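Local coordinates for stage II sporulation E family protein (Thermanaerovibrio acidaminovorans, PDB 3RNR) that is of unknown function but probably acts as a protein phosphatase of the PP2C class, at residues Gly159-Ser164 against Ala204-Val209; Met74-Val79 against Glu87-Gly92; Lys10-Val15 against Ala35-Leu40. One frame throughout, in Å; residues are numbered along the deposited sequence. Where two conformers were deposited one is given.

The three contacts run through a PP2C-type sandwich, in which two beta sheets pack face to face with helices flanking the sheets. Contact 3 lays the helix of 35-40 on the strand of 10-15, which neighbours the strand of 74-79 from contact 2; V79 N lies 2.8 Å from A11 O, a probable hydrogen bond. Contact 1 pairs two strands of the other sheet, and its V160 CG2 meets A77 CB of contact 2 at 3.6 Å. Centres of contacts 1 and 2 are about 10 Å apart, those of 2 and 3 about 9 Å. S164 of contact 1 bonds to D17, which stands in the position of a metal-binding aspartate of PP2C phosphatases and probably serves likewise here.

Contact 1 of 3, residues Gly159-Ser164 against Ala204-Val209; sequences GVLVVS and ATLALV
The hydroxyl oxygen of T205, OG1, is held by two hydrogen bonds, one with R169 NH1 and one with D174 OD1. Its residue opens an antiparallel ladder of six hydrogen bonds joining 159-164 to 205-209, part of the mixed sheet of the PP2C sandwich. V160, V162 and S164 form the hydrogen-bonded pairs with V209, A207 and T205. Midway, A207 O takes one hydrogen bond and one weaker CA-H...O contact: V162 N donates at 2.9 Å, nearly along the C=O axis, and L161 CA brings up its hydrogen from 3.5 Å, while L161 CD1 and V162 CG2 pack against the same oxygen. At the T205 end the bond from T205 N to S164 O is short, 2.8 Å, although its donor stands 26° out of the carbonyl plane.

Side chains alternate between the two faces. V160, V162, A207 and V209 point into the sandwich, toward strands 10-18 and 72-80; V162 CG2 rests beside A207 CB. On the other face L161, its CG anti to the backbone N (chi1 172°), sends CD1 obliquely over L208 CB at 3.8 Å. V163 and L206 lie side by side, and L206 CD2 fits against both methyls of V163, whose CG1 also reaches A204 CB.

The hydroxyl of S164 turns to an outside partner as well, OG bonding to D17 OD1, so S164 may be a second-shell residue. Where the 159-164 strand begins, G159 CA comes within 3.1 Å of V209 O.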
loop_
_atom_site.group_PDB
_atom_site.type_symbol
_atom_site.label_atom_id
_atom_site.label_comp_id
_atom_site.label_asym_id
_atom_site.label_seq_id
_atom_site.Cartn_x
_atom_site.Cartn_y
_atom_site.Cartn_z
ATOM N N GLY B 159 -18.132 0.887 -0.573
ATOM C CA GLY B 159 -16.768 0.429 -0.424
ATOM C C GLY B 159 -16.580 -0.661 0.603
ATOM O O GLY B 159 -17.532 -1.344 0.993
ATOM N N VAL B 160 -15.329 -0.841 1.016
ATOM C CA VAL B 160 -14.982 -1.889 1.958
ATOM C C VAL B 160 -13.961 -1.347 2.959
ATOM O O VAL B 160 -13.105 -0.514 2.616
ATOM C CB VAL B 160 -14.426 -3.129 1.214
ATOM C CG1 VAL B 160 -13.201 -2.748 0.366
ATOM C CG2 VAL B 160 -14.098 -4.270 2.201
ATOM N N LEU B 161 -14.070 -1.821 4.197
ATOM C CA LEU B 161 -13.146 -1.444 5.258
ATOM C C LEU B 161 -12.589 -2.706 5.904
ATOM O O LEU B 161 -13.349 -3.615 6.244
ATOM C CB LEU B 161 -13.866 -0.585 6.301
ATOM C CG LEU B 161 -13.089 -0.258 7.583
ATOM C CD1 LEU B 161 -12.195 0.912 7.330
ATOM C CD2 LEU B 161 -14.039 0.047 8.724
ATOM N N VAL B 162 -11.266 -2.774 6.033
ATOM C CA VAL B 162 -10.627 -3.846 6.777
ATOM C C VAL B 162 -9.994 -3.290 8.067
ATOM O O VAL B 162 -9.467 -2.171 8.086
ATOM C CB VAL B 162 -9.614 -4.645 5.922
ATOM C CG1 VAL B 162 -10.338 -5.387 4.771
ATOM C CG2 VAL B 162 -8.527 -3.731 5.355
ATOM N N VAL B 163 -10.042 -4.086 9.130
ATOM C CA VAL B 163 -9.725 -3.621 10.481
ATOM C C VAL B 163 -8.864 -4.631 11.219
ATOM O O VAL B 163 -9.197 -5.816 11.218
ATOM C CB VAL B 163 -11.007 -3.529 11.322
ATOM C CG1 VAL B 163 -10.715 -2.863 12.658
ATOM C CG2 VAL B 163 -12.078 -2.790 10.579
ATOM N N SER B 164 -7.761 -4.176 11.820
ATOM C CA SER B 164 -7.005 -4.981 12.787
ATOM C C SER B 164 -6.940 -4.228 14.101
ATOM O O SER B 164 -6.377 -3.136 14.182
ATOM C CB SER B 164 -5.588 -5.209 12.268
ATOM O OG SER B 164 -4.780 -5.834 13.246
ATOM N N ALA B 204 -7.524 0.955 16.584
ATOM C CA ALA B 204 -7.560 0.048 15.436
ATOM C C ALA B 204 -6.725 0.517 14.254
ATOM O O ALA B 204 -6.609 1.711 14.004
ATOM C CB ALA B 204 -9.007 -0.182 14.980
ATOM N N THR B 205 -6.159 -0.435 13.518
ATOM C CA THR B 205 -5.513 -0.131 12.248
ATOM C C THR B 205 -6.547 -0.341 11.155
ATOM O O THR B 205 -7.250 -1.354 11.157
ATOM C CB THR B 205 -4.264 -1.029 12.020
ATOM O OG1 THR B 205 -3.268 -0.712 13.002
ATOM C CG2 THR B 205 -3.666 -0.792 10.651
ATOM N N LEU B 206 -6.652 0.621 10.234
ATOM C CA LEU B 206 -7.743 0.656 9.265
ATOM C C LEU B 206 -7.219 0.871 7.866
ATOM O O LEU B 206 -6.257 1.619 7.665
ATOM C CB LEU B 206 -8.709 1.811 9.582
ATOM C CG LEU B 206 -9.423 1.864 10.928
ATOM C CD1 LEU B 206 -10.309 3.105 10.992
ATOM C CD2 LEU B 206 -10.249 0.591 11.161
ATOM N N ALA B 207 -7.856 0.217 6.901
ATOM C CA ALA B 207 -7.602 0.493 5.497
ATOM C C ALA B 207 -8.917 0.341 4.764
ATOM O O ALA B 207 -9.749 -0.507 5.115
ATOM C CB ALA B 207 -6.555 -0.449 4.921
ATOM N N LEU B 208 -9.119 1.159 3.741
ATOM C CA LEU B 208 -10.402 1.128 3.064
ATOM C C LEU B 208 -10.320 1.464 1.592
ATOM O O LEU B 208 -9.408 2.160 1.145
ATOM C CB LEU B 208 -11.397 2.051 3.765
ATOM C CG LEU B 208 -11.012 3.513 3.810
ATOM C CD1 LEU B 208 -11.755 4.269 2.719
ATOM C CD2 LEU B 208 -11.355 4.078 5.188
ATOM N N VAL B 209 -11.292 0.991 0.834
ATOM C CA VAL B 209 -11.450 1.347 -0.563
ATOM C C VAL B 209 -12.857 1.856 -0.811
ATOM O O VAL B 209 -13.778 1.298 -0.311
ATOM C CB VAL B 209 -11.189 0.194 -1.493
ATOM C CG1 VAL B 209 -11.376 0.624 -2.938
ATOM C CG2 VAL B 209 -9.846 -0.390 -1.269
#

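Contact 2 of 3, residues Met74-Val79 against Glu87-Gly92; sequences MAVAAV and EWASVG
Strands 74-79 and 87-91 run antiparallel, with an angle of 175° between their directions and their axes 4.6 Å apart, as the two arms of a beta hairpin. M74 (a selenomethionine), V76 and A78 make hydrogen-bonded pairs with V91, A89 and E87, each pair closing two N-H...O bonds. The central pair is tight: V76 N to A89 O and A89 N to V76 O both measure 2.8 Å, the first nearly along the carbonyl axis. Between these pairs A75 faces S90 and A77 faces W88 without hydrogen bonds, and weak, bent CA-H...O contacts fill in, as from W88 CA to V76 O at 3.2 Å.

In the non-hydrogen-bonded pairs the side chains meet each other through their CB atoms. A77 CB lies 3.8 Å from W88 CB, and the contact with W88 goes no further than CB: its CG occupies the crowded position between N and the carbonyl carbon (chi1 56°), and the indole leads away from 74-79. A75 CB touches S90 CB. On the other face V76 CG1, likewise in the crowded position, presses 3.4 Å from A89 O and lies alongside A89 CB.

That face, with M74, V76 and V91, packs under helix 46-63 through A53, P46 and V50. Beyond the hairpin, strand 10-18 bonds to A75, A77 and V79, while strand 146-153 lies beside W88 and S90.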
loop_
_atom_site.group_PDB
_atom_site.type_symbol
_atom_site.label_atom_id
_atom_site.label_comp_id
_atom_site.label_asym_id
_atom_site.label_seq_id
_atom_site.Cartn_x
_atom_site.Cartn_y
_atom_site.Cartn_z
HETATM N N MSE B 74 -4.583 -11.242 9.221
HETATM C CA MSE B 74 -4.724 -10.221 8.187
HETATM C C MSE B 74 -6.131 -10.198 7.611
HETATM O O MSE B 74 -6.870 -11.170 7.727
HETATM C CB MSE B 74 -3.706 -10.482 7.069
HETATM C CG MSE B 74 -3.980 -11.755 6.276
HETATM SE SE MSE B 74 -2.654 -12.057 4.888
HETATM C CE MSE B 74 -3.089 -10.544 3.742
ATOM N N ALA B 75 -6.495 -9.083 6.988
ATOM C CA ALA B 75 -7.718 -9.023 6.213
ATOM C C ALA B 75 -7.405 -8.217 4.963
ATOM O O ALA B 75 -6.649 -7.247 5.022
ATOM C CB ALA B 75 -8.840 -8.363 7.017
ATOM N N VAL B 76 -7.985 -8.619 3.841
ATOM C CA VAL B 76 -7.671 -7.984 2.563
ATOM C C VAL B 76 -8.922 -7.908 1.685
ATOM O O VAL B 76 -9.785 -8.797 1.728
ATOM C CB VAL B 76 -6.527 -8.742 1.851
ATOM C CG1 VAL B 76 -6.794 -10.232 1.855
ATOM C CG2 VAL B 76 -6.344 -8.230 0.432
ATOM N N ALA B 77 -9.038 -6.845 0.903
ATOM C CA ALA B 77 -10.164 -6.729 -0.004
ATOM C C ALA B 77 -9.716 -6.007 -1.270
ATOM O O ALA B 77 -8.716 -5.287 -1.267
ATOM C CB ALA B 77 -11.319 -6.002 0.674
ATOM N N ALA B 78 -10.428 -6.235 -2.366
ATOM C CA ALA B 78 -10.087 -5.565 -3.611
ATOM C C ALA B 78 -11.374 -5.262 -4.341
ATOM O O ALA B 78 -12.281 -6.089 -4.358
ATOM C CB ALA B 78 -9.203 -6.435 -4.457
ATOM N N VAL B 79 -11.454 -4.075 -4.932
ATOM C CA VAL B 79 -12.615 -3.707 -5.722
ATOM C C VAL B 79 -12.193 -3.621 -7.177
ATOM O O VAL B 79 -11.229 -2.940 -7.504
ATOM C CB VAL B 79 -13.179 -2.352 -5.282
ATOM C CG1 VAL B 79 -14.313 -1.909 -6.218
ATOM C CG2 VAL B 79 -13.654 -2.430 -3.832
ATOM N N GLU B 87 -14.211 -8.305 -3.786
ATOM C CA GLU B 87 -13.835 -9.580 -3.171
ATOM C C GLU B 87 -13.044 -9.305 -1.893
ATOM O O GLU B 87 -12.466 -8.231 -1.741
ATOM C CB GLU B 87 -12.978 -10.428 -4.116
ATOM C CG GLU B 87 -13.716 -10.867 -5.390
ATOM C CD GLU B 87 -12.963 -11.959 -6.112
ATOM O OE1 GLU B 87 -11.828 -11.714 -6.583
ATOM O OE2 GLU B 87 -13.488 -13.076 -6.159
ATOM N N TRP B 88 -13.000 -10.275 -0.985
ATOM C CA TRP B 88 -12.265 -10.076 0.263
ATOM C C TRP B 88 -11.835 -11.412 0.851
ATOM O O TRP B 88 -12.351 -12.476 0.468
ATOM C CB TRP B 88 -13.099 -9.279 1.283
ATOM C CG TRP B 88 -14.441 -9.915 1.575
ATOM C CD1 TRP B 88 -15.630 -9.634 0.964
ATOM C CD2 TRP B 88 -14.717 -10.937 2.545
ATOM N NE1 TRP B 88 -16.628 -10.432 1.483
ATOM C CE2 TRP B 88 -16.090 -11.247 2.447
ATOM C CE3 TRP B 88 -13.925 -11.641 3.467
ATOM C CZ2 TRP B 88 -16.702 -12.213 3.253
ATOM C CZ3 TRP B 88 -14.531 -12.610 4.265
ATOM C CH2 TRP B 88 -15.907 -12.888 4.151
ATOM N N ALA B 89 -10.864 -11.366 1.757
ATOM C CA ALA B 89 -10.450 -12.567 2.472
ATOM C C ALA B 89 -9.830 -12.176 3.804
ATOM O O ALA B 89 -9.279 -11.075 3.942
ATOM C CB ALA B 89 -9.481 -13.385 1.633
ATOM N N SER B 90 -9.918 -13.063 4.789
ATOM C CA SER B 90 -9.310 -12.759 6.081
ATOM C C SER B 90 -8.931 -14.023 6.823
ATOM O O SER B 90 -9.511 -15.089 6.602
ATOM C CB SER B 90 -10.223 -11.864 6.929
ATOM O OG SER B 90 -11.353 -12.561 7.402
ATOM N N VAL B 91 -7.927 -13.907 7.681
ATOM C CA VAL B 91 -7.489 -15.035 8.483
ATOM C C VAL B 91 -7.189 -14.531 9.880
ATOM O O VAL B 91 -6.391 -13.594 10.059
ATOM C CB VAL B 91 -6.222 -15.697 7.890
ATOM C CG1 VAL B 91 -5.718 -16.809 8.803
ATOM C CG2 VAL B 91 -6.498 -16.260 6.479
ATOM N N GLY B 92 -7.752 -15.185 10.881
ATOM C CA GLY B 92 -7.608 -14.696 12.241
ATOM C C GLY B 92 -8.703 -13.747 12.687
ATOM O O GLY B 92 -9.890 -13.990 12.449
#

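Contact 3 of 3, residues Lys10-Val15 against Ala35-Leu40; sequences KAYCVV and ASVGVL
The ring contact dominates. L40 CB stands over the face of the Y12 ring, 3.6 Å from its centroid and only 11° off the ring normal, a CH-pi interaction from above rather than an approach at the rim. The torsions of both residues help set it up. Y12 CG takes the crowded position between the backbone N and the carbonyl carbon (chi1 62°), and L40 CG lies anti to its own carbonyl carbon (chi1 -63°). From there L40 CD1 meets Y12 CD1 at 3.6 Å, while CD2 reaches toward Y12 CB; L40 CB thus covers the ring centre and its CD1 the CD1 side of the ring.

In fold terms this is a strand of one PP2C sheet, 10-18, lying under the flanking helix 25-41; the short segments run nearly antiparallel, their axes 9.8 Å apart. Y12 and V14 face the helix, whereas A11 and C13 on the opposite side of the strand point into the sandwich, toward V209 and A207.

Aliphatic packing continues the contact along the strand. V14 CG1 lies 4.2 Å from V37 CG2, and more loosely 4.4 Å from L40 CD1.

Two hydroxyls enter by packing alone. Y12 OH meets V37 CG1 at 3.7 Å, the two side chains crossing at about a right angle. S36 OG lies 4.0 Å from V14 CG2, while its polar bonds go back along the helix to the carbonyls of A32 and L33. V37 also packs on V37 of the second subunit, and Y12 on A3 of that subunit.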
loop_
_atom_site.group_PDB
_atom_site.type_symbol
_atom_site.label_atom_id
_atom_site.label_comp_id
_atom_site.label_asym_id
_atom_site.label_seq_id
_atom_site.Cartn_x
_atom_site.Cartn_y
_atom_site.Cartn_z
ATOM N N LYS B 10 -7.836 -3.042 -10.366
ATOM C CA LYS B 10 -8.293 -3.082 -8.979
ATOM C C LYS B 10 -7.726 -2.015 -8.046
ATOM O O LYS B 10 -6.601 -1.554 -8.209
ATOM C CB LYS B 10 -8.014 -4.467 -8.395
ATOM C CG LYS B 10 -8.740 -5.594 -9.129
ATOM C CD LYS B 10 -8.512 -6.936 -8.463
ATOM C CE LYS B 10 -9.155 -8.045 -9.270
ATOM N NZ LYS B 10 -8.602 -9.372 -8.903
ATOM N N ALA B 11 -8.529 -1.639 -7.058
ATOM C CA ALA B 11 -8.039 -0.872 -5.922
ATOM C C ALA B 11 -8.195 -1.802 -4.723
ATOM O O ALA B 11 -9.246 -2.425 -4.561
ATOM C CB ALA B 11 -8.862 0.368 -5.723
ATOM N N TYR B 12 -7.164 -1.905 -3.895
ATOM C CA TYR B 12 -7.160 -2.901 -2.823
ATOM C C TYR B 12 -6.771 -2.285 -1.499
ATOM O O TYR B 12 -6.191 -1.197 -1.454
ATOM C CB TYR B 12 -6.190 -4.040 -3.158
ATOM C CG TYR B 12 -4.750 -3.585 -3.288
ATOM C CD1 TYR B 12 -3.950 -3.393 -2.161
ATOM C CD2 TYR B 12 -4.199 -3.325 -4.530
ATOM C CE1 TYR B 12 -2.628 -2.973 -2.286
ATOM C CE2 TYR B 12 -2.889 -2.908 -4.661
ATOM C CZ TYR B 12 -2.116 -2.724 -3.540
ATOM O OH TYR B 12 -0.815 -2.302 -3.687
ATOM N N CYS B 13 -7.072 -3.005 -0.423
ATOM C CA CYS B 13 -6.690 -2.583 0.919
ATOM C C CYS B 13 -6.318 -3.813 1.728
ATOM O O CYS B 13 -6.854 -4.900 1.509
ATOM C CB CYS B 13 -7.835 -1.837 1.604
ATOM S SG CYS B 13 -9.436 -2.734 1.686
ATOM N N VAL B 14 -5.377 -3.650 2.648
ATOM C CA VAL B 14 -4.961 -4.768 3.470
ATOM C C VAL B 14 -4.514 -4.267 4.841
ATOM O O VAL B 14 -3.955 -3.174 4.955
ATOM C CB VAL B 14 -3.846 -5.602 2.766
ATOM C CG1 VAL B 14 -2.750 -4.715 2.242
ATOM C CG2 VAL B 14 -3.271 -6.663 3.721
ATOM N N VAL B 15 -4.801 -5.053 5.873
ATOM C CA VAL B 15 -4.218 -4.847 7.185
ATOM C C VAL B 15 -3.585 -6.151 7.617
ATOM O O VAL B 15 -4.127 -7.232 7.355
ATOM C CB VAL B 15 -5.270 -4.400 8.244
ATOM C CG1 VAL B 15 -5.779 -2.980 7.933
ATOM C CG2 VAL B 15 -6.452 -5.407 8.320
ATOM N N ALA B 35 4.231 -10.039 0.757
ATOM C CA ALA B 35 3.738 -11.033 -0.194
ATOM C C ALA B 35 2.327 -10.669 -0.704
ATOM O O ALA B 35 2.041 -10.759 -1.900
ATOM C CB ALA B 35 3.759 -12.433 0.415
ATOM N N SER B 36 1.449 -10.252 0.198
ATOM C CA SER B 36 0.079 -9.932 -0.204
ATOM C C SER B 36 0.021 -8.748 -1.163
ATOM O O SER B 36 -0.748 -8.766 -2.128
ATOM C CB SER B 36 -0.829 -9.705 1.016
ATOM O OG SER B 36 -0.398 -8.601 1.789
ATOM N N VAL B 37 0.836 -7.723 -0.912
ATOM C CA VAL B 37 0.864 -6.549 -1.790
ATOM C C VAL B 37 1.425 -6.867 -3.179
ATOM O O VAL B 37 0.924 -6.374 -4.185
ATOM C CB VAL B 37 1.637 -5.351 -1.144
ATOM C CG1 VAL B 37 1.927 -4.268 -2.190
ATOM C CG2 VAL B 37 0.824 -4.770 0.011
ATOM N N GLY B 38 2.461 -7.700 -3.244
ATOM C CA GLY B 38 2.963 -8.145 -4.530
ATOM C C GLY B 38 1.877 -8.781 -5.387
ATOM O O GLY B 38 1.779 -8.519 -6.585
ATOM N N VAL B 39 1.048 -9.614 -4.770
ATOM C CA VAL B 39 -0.048 -10.268 -5.484
ATOM C C VAL B 39 -1.114 -9.246 -5.891
ATOM O O VAL B 39 -1.531 -9.195 -7.043
ATOM C CB VAL B 39 -0.705 -11.379 -4.621
ATOM C CG1 VAL B 39 -2.066 -11.774 -5.193
ATOM C CG2 VAL B 39 0.215 -12.602 -4.540
ATOM N N LEU B 40 -1.537 -8.424 -4.944
ATOM C CA LEU B 40 -2.588 -7.432 -5.203
ATOM C C LEU B 40 -2.174 -6.437 -6.281
ATOM O O LEU B 40 -2.962 -6.084 -7.161
ATOM C CB LEU B 40 -2.943 -6.686 -3.913
ATOM C CG LEU B 40 -3.512 -7.613 -2.836
ATOM C CD1 LEU B 40 -3.485 -6.929 -1.473
ATOM C CD2 LEU B 40 -4.923 -8.040 -3.229
#